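Local coordinates for PHD finger protein 14 (Danio rerio, PDB 7D86) that binds histone H3, preferring the unmodified tail, through a zinc-finger module and represses PDGFRA expression to regulate mesenchymal cell proliferation, at residues I27-V36 / P61-N69; C98-A106 / P115-Y123. One frame throughout, in Å; residues are numbered along the deposited sequence.

Interaction 1. Residues I27-V36 / P61-N69. With ZN (zinc ion), chain F.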
# COMPACT_ATOMS: atom_id res chain seq x y z
N ILE A 27 1.38 -15.09 4.71
CA ILE A 27 1.07 -16.09 3.70
C ILE A 27 1.60 -15.60 2.36
O ILE A 27 1.89 -14.42 2.16
CB ILE A 27 -0.45 -16.38 3.62
CG1 ILE A 27 -1.21 -15.09 3.30
CG2 ILE A 27 -0.94 -16.99 4.93
CD1 ILE A 27 -2.70 -15.28 3.15
N GLN A 28 1.73 -16.53 1.42
CA GLN A 28 2.34 -16.24 0.13
C GLN A 28 1.46 -16.78 -0.98
O GLN A 28 0.97 -17.91 -0.90
CB GLN A 28 3.75 -16.85 0.04
CG GLN A 28 4.44 -16.61 -1.29
CD GLN A 28 5.90 -17.02 -1.24
OE1 GLN A 28 6.24 -18.08 -0.70
NE2 GLN A 28 6.77 -16.19 -1.79
N CYS A 29 1.25 -15.97 -2.01
CA CYS A 29 0.46 -16.43 -3.14
C CYS A 29 1.23 -17.50 -3.90
O CYS A 29 2.37 -17.28 -4.30
CB CYS A 29 0.11 -15.27 -4.07
SG CYS A 29 -0.85 -15.79 -5.49
N ASP A 30 0.59 -18.65 -4.10
CA ASP A 30 1.28 -19.73 -4.79
C ASP A 30 1.44 -19.48 -6.28
O ASP A 30 2.25 -20.15 -6.92
CB ASP A 30 0.55 -21.04 -4.52
CG ASP A 30 0.92 -21.64 -3.18
OD1 ASP A 30 2.09 -22.04 -3.01
OD2 ASP A 30 0.06 -21.66 -2.28
N ASN A 31 0.72 -18.50 -6.83
CA ASN A 31 0.83 -18.18 -8.25
C ASN A 31 1.89 -17.11 -8.52
O ASN A 31 2.80 -17.33 -9.32
CB ASN A 31 -0.53 -17.73 -8.79
CG ASN A 31 -0.57 -17.72 -10.31
OD1 ASN A 31 -0.55 -18.76 -10.94
ND2 ASN A 31 -0.64 -16.52 -10.89
N CYS A 32 1.78 -15.96 -7.86
CA CYS A 32 2.68 -14.84 -8.14
C CYS A 32 3.75 -14.64 -7.07
O CYS A 32 4.67 -13.84 -7.28
CB CYS A 32 1.87 -13.54 -8.30
SG CYS A 32 1.09 -12.92 -6.79
N GLY A 33 3.65 -15.32 -5.93
CA GLY A 33 4.66 -15.21 -4.89
C GLY A 33 4.52 -14.02 -3.96
O GLY A 33 5.37 -13.85 -3.08
N VAL A 34 3.48 -13.20 -4.11
CA VAL A 34 3.33 -12.05 -3.22
C VAL A 34 3.12 -12.54 -1.79
O VAL A 34 2.53 -13.60 -1.56
CB VAL A 34 2.18 -11.14 -3.69
CG1 VAL A 34 0.82 -11.77 -3.38
CG2 VAL A 34 2.30 -9.75 -3.07
N THR A 35 3.62 -11.77 -0.83
CA THR A 35 3.59 -12.14 0.58
C THR A 35 2.89 -11.06 1.38
O THR A 35 3.12 -9.87 1.15
CB THR A 35 5.00 -12.37 1.12
OG1 THR A 35 5.82 -11.24 0.80
CG2 THR A 35 5.62 -13.62 0.52
N VAL A 36 2.05 -11.47 2.33
CA VAL A 36 1.21 -10.52 3.06
C VAL A 36 0.79 -11.16 4.37
O VAL A 36 0.61 -12.38 4.47
CB VAL A 36 -0.01 -10.10 2.20
CG1 VAL A 36 -0.94 -11.30 1.94
CG2 VAL A 36 -0.77 -8.95 2.86
N PRO A 61 -2.15 -24.33 -0.57
CA PRO A 61 -2.49 -23.68 -1.85
C PRO A 61 -3.39 -22.46 -1.67
O PRO A 61 -4.58 -22.61 -1.40
CB PRO A 61 -3.21 -24.79 -2.61
CG PRO A 61 -3.82 -25.64 -1.55
CD PRO A 61 -2.85 -25.61 -0.39
N TRP A 62 -2.83 -21.27 -1.83
CA TRP A 62 -3.58 -20.03 -1.66
C TRP A 62 -3.23 -19.05 -2.77
O TRP A 62 -2.06 -18.87 -3.09
CB TRP A 62 -3.31 -19.40 -0.29
CG TRP A 62 -4.03 -18.10 -0.08
CD1 TRP A 62 -5.34 -17.93 0.26
CD2 TRP A 62 -3.47 -16.78 -0.20
NE1 TRP A 62 -5.64 -16.60 0.36
CE2 TRP A 62 -4.51 -15.87 0.08
CE3 TRP A 62 -2.21 -16.29 -0.53
CZ2 TRP A 62 -4.32 -14.48 0.05
CZ3 TRP A 62 -2.02 -14.91 -0.55
CH2 TRP A 62 -3.07 -14.03 -0.26
N PHE A 63 -4.26 -18.43 -3.34
CA PHE A 63 -4.08 -17.42 -4.38
C PHE A 63 -4.52 -16.06 -3.84
O PHE A 63 -5.49 -15.96 -3.09
CB PHE A 63 -4.89 -17.74 -5.63
CG PHE A 63 -4.30 -18.82 -6.49
CD1 PHE A 63 -3.15 -19.48 -6.11
CD2 PHE A 63 -4.90 -19.17 -7.69
CE1 PHE A 63 -2.61 -20.48 -6.91
CE2 PHE A 63 -4.37 -20.16 -8.49
CZ PHE A 63 -3.22 -20.82 -8.10
N CYS A 64 -3.79 -15.02 -4.24
CA CYS A 64 -4.28 -13.68 -3.99
C CYS A 64 -5.50 -13.40 -4.87
O CYS A 64 -5.80 -14.14 -5.82
CB CYS A 64 -3.18 -12.64 -4.23
SG CYS A 64 -2.83 -12.28 -5.97
N ASP A 65 -6.21 -12.32 -4.55
CA ASP A 65 -7.44 -12.02 -5.26
C ASP A 65 -7.21 -11.77 -6.74
O ASP A 65 -8.02 -12.17 -7.57
CB ASP A 65 -8.13 -10.81 -4.63
CG ASP A 65 -8.72 -11.12 -3.26
OD1 ASP A 65 -8.56 -12.26 -2.79
OD2 ASP A 65 -9.35 -10.22 -2.68
N ALA A 66 -6.10 -11.12 -7.10
CA ALA A 66 -5.82 -10.88 -8.51
C ALA A 66 -5.61 -12.19 -9.26
O ALA A 66 -6.17 -12.39 -10.35
CB ALA A 66 -4.61 -9.97 -8.66
N CYS A 67 -4.84 -13.11 -8.68
CA CYS A 67 -4.61 -14.38 -9.35
C CYS A 67 -5.87 -15.24 -9.37
O CYS A 67 -6.06 -16.02 -10.31
CB CYS A 67 -3.44 -15.11 -8.68
SG CYS A 67 -1.87 -14.24 -8.88
N LYS A 68 -6.74 -15.11 -8.37
CA LYS A 68 -8.03 -15.79 -8.41
C LYS A 68 -8.88 -15.36 -9.60
O LYS A 68 -9.75 -16.12 -10.03
CB LYS A 68 -8.82 -15.52 -7.13
CG LYS A 68 -8.55 -16.47 -5.97
CD LYS A 68 -9.62 -16.25 -4.91
CE LYS A 68 -9.36 -17.04 -3.65
NZ LYS A 68 -10.55 -16.99 -2.75
N ASN A 69 -8.66 -14.16 -10.12
CA ASN A 69 -9.34 -13.68 -11.32
C ASN A 69 -8.46 -13.75 -12.56
O ASN A 69 -8.85 -13.24 -13.61
CB ASN A 69 -9.83 -12.24 -11.13
CG ASN A 69 -10.97 -12.14 -10.13
OD1 ASN A 69 -10.91 -12.70 -9.04
ND2 ASN A 69 -12.02 -11.42 -10.51
ZN ZN F . -1.02 -13.77 -6.72

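Interaction 2. Residues C98-A106 / P115-Y123. With ZN (zinc ion), chain C.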
# COMPACT_ATOMS: atom_id res chain seq x y z
N CYS A 98 -2.57 1.35 -1.11
CA CYS A 98 -3.15 2.61 -1.58
C CYS A 98 -4.50 2.87 -0.92
O CYS A 98 -4.84 4.02 -0.60
CB CYS A 98 -3.27 2.61 -3.10
SG CYS A 98 -1.67 2.77 -3.96
N ALA A 99 -5.26 1.80 -0.66
CA ALA A 99 -6.54 1.97 0.00
C ALA A 99 -6.38 2.44 1.44
O ALA A 99 -7.24 3.15 1.96
CB ALA A 99 -7.34 0.66 -0.05
N LEU A 100 -5.27 2.08 2.09
CA LEU A 100 -5.08 2.48 3.49
C LEU A 100 -4.72 3.95 3.62
O LEU A 100 -4.97 4.55 4.67
CB LEU A 100 -3.99 1.64 4.14
CG LEU A 100 -4.28 0.14 4.14
CD1 LEU A 100 -3.11 -0.64 4.73
CD2 LEU A 100 -5.56 -0.12 4.93
N TYR A 101 -4.12 4.54 2.59
CA TYR A 101 -3.54 5.86 2.75
C TYR A 101 -4.23 6.96 1.97
O TYR A 101 -4.11 8.13 2.35
CB TYR A 101 -2.04 5.84 2.39
CG TYR A 101 -1.20 5.19 3.45
CD1 TYR A 101 -1.03 3.80 3.47
CD2 TYR A 101 -0.58 5.94 4.45
CE1 TYR A 101 -0.27 3.19 4.45
CE2 TYR A 101 0.19 5.34 5.43
CZ TYR A 101 0.34 3.96 5.42
OH TYR A 101 1.08 3.34 6.39
N VAL A 102 -4.93 6.64 0.89
CA VAL A 102 -5.66 7.66 0.14
C VAL A 102 -6.88 8.08 0.95
O VAL A 102 -7.71 7.23 1.32
CB VAL A 102 -6.04 7.17 -1.27
CG1 VAL A 102 -6.92 8.21 -1.97
CG2 VAL A 102 -4.79 6.89 -2.10
N PRO A 103 -7.02 9.36 1.28
CA PRO A 103 -8.19 9.80 2.06
C PRO A 103 -9.51 9.49 1.36
O PRO A 103 -9.61 9.50 0.14
CB PRO A 103 -7.99 11.32 2.18
CG PRO A 103 -6.51 11.53 2.04
CD PRO A 103 -6.02 10.43 1.10
N GLY A 104 -10.53 9.22 2.17
CA GLY A 104 -11.87 9.00 1.66
C GLY A 104 -12.14 7.59 1.19
O GLY A 104 -13.25 7.32 0.69
N VAL A 105 -11.18 6.68 1.30
CA VAL A 105 -11.39 5.28 1.00
C VAL A 105 -11.78 4.57 2.29
O VAL A 105 -11.12 4.72 3.32
CB VAL A 105 -10.13 4.65 0.37
CG1 VAL A 105 -10.39 3.20 0.02
CG2 VAL A 105 -9.71 5.42 -0.88
N ALA A 106 -12.88 3.81 2.25
CA ALA A 106 -13.29 3.02 3.41
C ALA A 106 -12.51 1.71 3.36
O ALA A 106 -12.95 0.71 2.80
CB ALA A 106 -14.80 2.78 3.40
N PRO A 115 -15.66 -5.35 -1.35
CA PRO A 115 -14.75 -4.64 -2.24
C PRO A 115 -14.43 -3.23 -1.76
O PRO A 115 -15.15 -2.62 -0.98
CB PRO A 115 -15.52 -4.58 -3.57
CG PRO A 115 -16.53 -5.68 -3.48
CD PRO A 115 -16.90 -5.77 -2.04
N VAL A 116 -13.30 -2.72 -2.26
CA VAL A 116 -12.96 -1.32 -2.04
C VAL A 116 -13.97 -0.45 -2.77
O VAL A 116 -14.27 -0.67 -3.95
CB VAL A 116 -11.53 -1.05 -2.53
CG1 VAL A 116 -11.15 0.41 -2.24
CG2 VAL A 116 -10.55 -2.01 -1.88
N THR A 117 -14.52 0.53 -2.06
CA THR A 117 -15.47 1.47 -2.64
C THR A 117 -14.78 2.81 -2.84
O THR A 117 -14.32 3.43 -1.87
CB THR A 117 -16.70 1.65 -1.75
OG1 THR A 117 -17.34 0.38 -1.54
CG2 THR A 117 -17.69 2.60 -2.40
N LEU A 118 -14.70 3.25 -4.09
CA LEU A 118 -14.19 4.56 -4.44
C LEU A 118 -15.35 5.50 -4.73
O LEU A 118 -16.32 5.11 -5.40
CB LEU A 118 -13.25 4.49 -5.64
CG LEU A 118 -12.12 3.46 -5.54
CD1 LEU A 118 -11.19 3.54 -6.74
CD2 LEU A 118 -11.34 3.64 -4.24
N THR A 119 -15.25 6.72 -4.24
CA THR A 119 -16.32 7.71 -4.35
C THR A 119 -16.06 8.66 -5.50
O THR A 119 -14.97 8.71 -6.08
CB THR A 119 -16.42 8.50 -3.05
OG1 THR A 119 -15.22 9.27 -2.89
CG2 THR A 119 -16.57 7.55 -1.87
N GLU A 120 -17.09 9.45 -5.83
CA GLU A 120 -16.91 10.55 -6.77
C GLU A 120 -15.74 11.43 -6.36
O GLU A 120 -14.98 11.91 -7.21
CB GLU A 120 -18.18 11.39 -6.86
CG GLU A 120 -19.39 10.68 -7.39
CD GLU A 120 -20.47 11.67 -7.80
OE1 GLU A 120 -20.20 12.51 -8.67
OE2 GLU A 120 -21.58 11.61 -7.22
N MET A 121 -15.60 11.67 -5.05
CA MET A 121 -14.51 12.51 -4.56
C MET A 121 -13.16 11.89 -4.90
O MET A 121 -12.27 12.58 -5.40
CB MET A 121 -14.66 12.73 -3.04
CG MET A 121 -15.90 13.55 -2.64
SD MET A 121 -17.51 12.70 -2.66
CE MET A 121 -17.42 11.66 -1.20
N ASN A 122 -13.00 10.58 -4.65
CA ASN A 122 -11.78 9.88 -5.02
C ASN A 122 -11.51 10.02 -6.51
O ASN A 122 -10.39 10.35 -6.93
CB ASN A 122 -11.88 8.39 -4.66
CG ASN A 122 -12.03 8.15 -3.18
OD1 ASN A 122 -12.79 7.27 -2.76
ND2 ASN A 122 -11.32 8.92 -2.37
N TYR A 123 -12.52 9.74 -7.34
CA TYR A 123 -12.35 9.73 -8.79
C TYR A 123 -11.96 11.11 -9.30
O TYR A 123 -11.19 11.22 -10.27
CB TYR A 123 -13.64 9.27 -9.46
CG TYR A 123 -13.97 7.82 -9.28
CD1 TYR A 123 -12.97 6.85 -9.33
CD2 TYR A 123 -15.28 7.41 -9.07
CE1 TYR A 123 -13.28 5.51 -9.18
CE2 TYR A 123 -15.60 6.07 -8.92
CZ TYR A 123 -14.59 5.12 -8.98
OH TYR A 123 -14.91 3.79 -8.83
ZN ZN C . -1.67 1.61 -6.00

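Interaction 1. Residues I27-V36 / P61-N69
C29 and F63 bring the two backbones to their nearest approach, 4.8 Å between CA atoms, and beside them the amide of D30 donates almost straight along the carbonyl axis of W62, with D30 N 2.8 Å from W62 O. The carboxylate of D30 returns the grip: its OD2 accepts from W62 N at 3.0 Å through the anti lone pair, so residue 62 is held at both its N-H and its C=O. The broad apolar indole of W62 packs on I27 and V36 of the strand pair. CD1 of I27 sits over one face, 3.4 Å from the centroid of the six-membered ring, while the backbone of Q28 and C29 meets the ring edge. F63 offers a face to CB of N31.

The zinc ion lies between the segments, bound by C29, C32, C64 and C67, two sulfurs from each. A chi1 of 179° swings SG of C29 away from its own N-H to the metal, where it also accepts a nearly straight bond from C64 N, 3.3 Å from C29 SG. The amides of N31 and C32 donate to the same sulfur, and three N-H donors probably spread the negative charge of the thiolate. C64 caps the short helix, its SG accepting from C67 N; N31 ND2 adds a weak bond to C67 SG. Such a Cys4 site belongs to the PHD finger, where two CxxC pairs substitute for a large core.

Strands 26-28 and 35-37 pair antiparallel, and C29 and C32 lie in the turn joining them; helix 38-41 reaches the site through Y41, which touches V36 and C64, and D65 of helix 65-68 forms a salt bridge with K86.

Interaction 2. Residues C98-A106 / P115-Y123
V105 and V116 form the apolar centre, their CG1 methyls meeting at 3.7 Å where the two side chains cross obliquely. The chi1 of V105, -178°, sends CG1 to V116 while CG2 turns to L118 and N122. CB of A99, in helix 96-101, lies 4.4 Å from V116 CG1; so small a residue lets the helix come close to the 115-123 segment. CG2 of V105 meets CD2 of L118 at 4.1 Å, so the branched valine serves two apolar neighbours at once.

Farther out, N122 crosses V105 at about a right angle and carries the contact to its polar edge. Its ND2 makes a weak, bent bond to P103 O (3.1 Å, 122° at the hydrogen). Its OD1 accepts from T119 N at 2.9 Å, and T119 OG1 accepts from N122 N in return. These reciprocal bonds form a capping box that starts helix 120-123 and fixes the amide: threonine supplies the hydroxyl, asparagine an acceptor for one segment and a donor for the other. The turn facing it is type II, V102 to V105. G104 stands third in it, with positive phi, where a side chain would press on the preceding carbonyl and come tight against N122 ND2.

C98 completes a zinc site with C75, C78 and H95. Helix 96-101, which carries C98, follows directly on the strand that ends in H95. Within the extended PHD (ePHD) module, the contact thus packs the chain leading toward PHD-type finger 2 against the end of the C2HC pre-PHD finger.

The two contacts follow one another along the chain, interaction 1 in the first PHD finger and interaction 2 between the end of the C2HC pre-PHD finger and the chain that follows it, both within the PHD-zinc-finger like domain. Their centres are 23 Å apart, and their nearest atoms, about 8 Å apart, do not touch. Zinc is used differently in each: in interaction 1 the ion takes two sulfurs from each segment and so cross-links them, whereas in interaction 2 only C98 reaches a zinc, and apolar contacts round V105 and a weak bond from N122 to the 102-105 turn make the join. Strand 93-95 connects the two: its W93 touches D65 and N69, and its H95 shares the zinc of C98. Both fingers are required for binding histone H3.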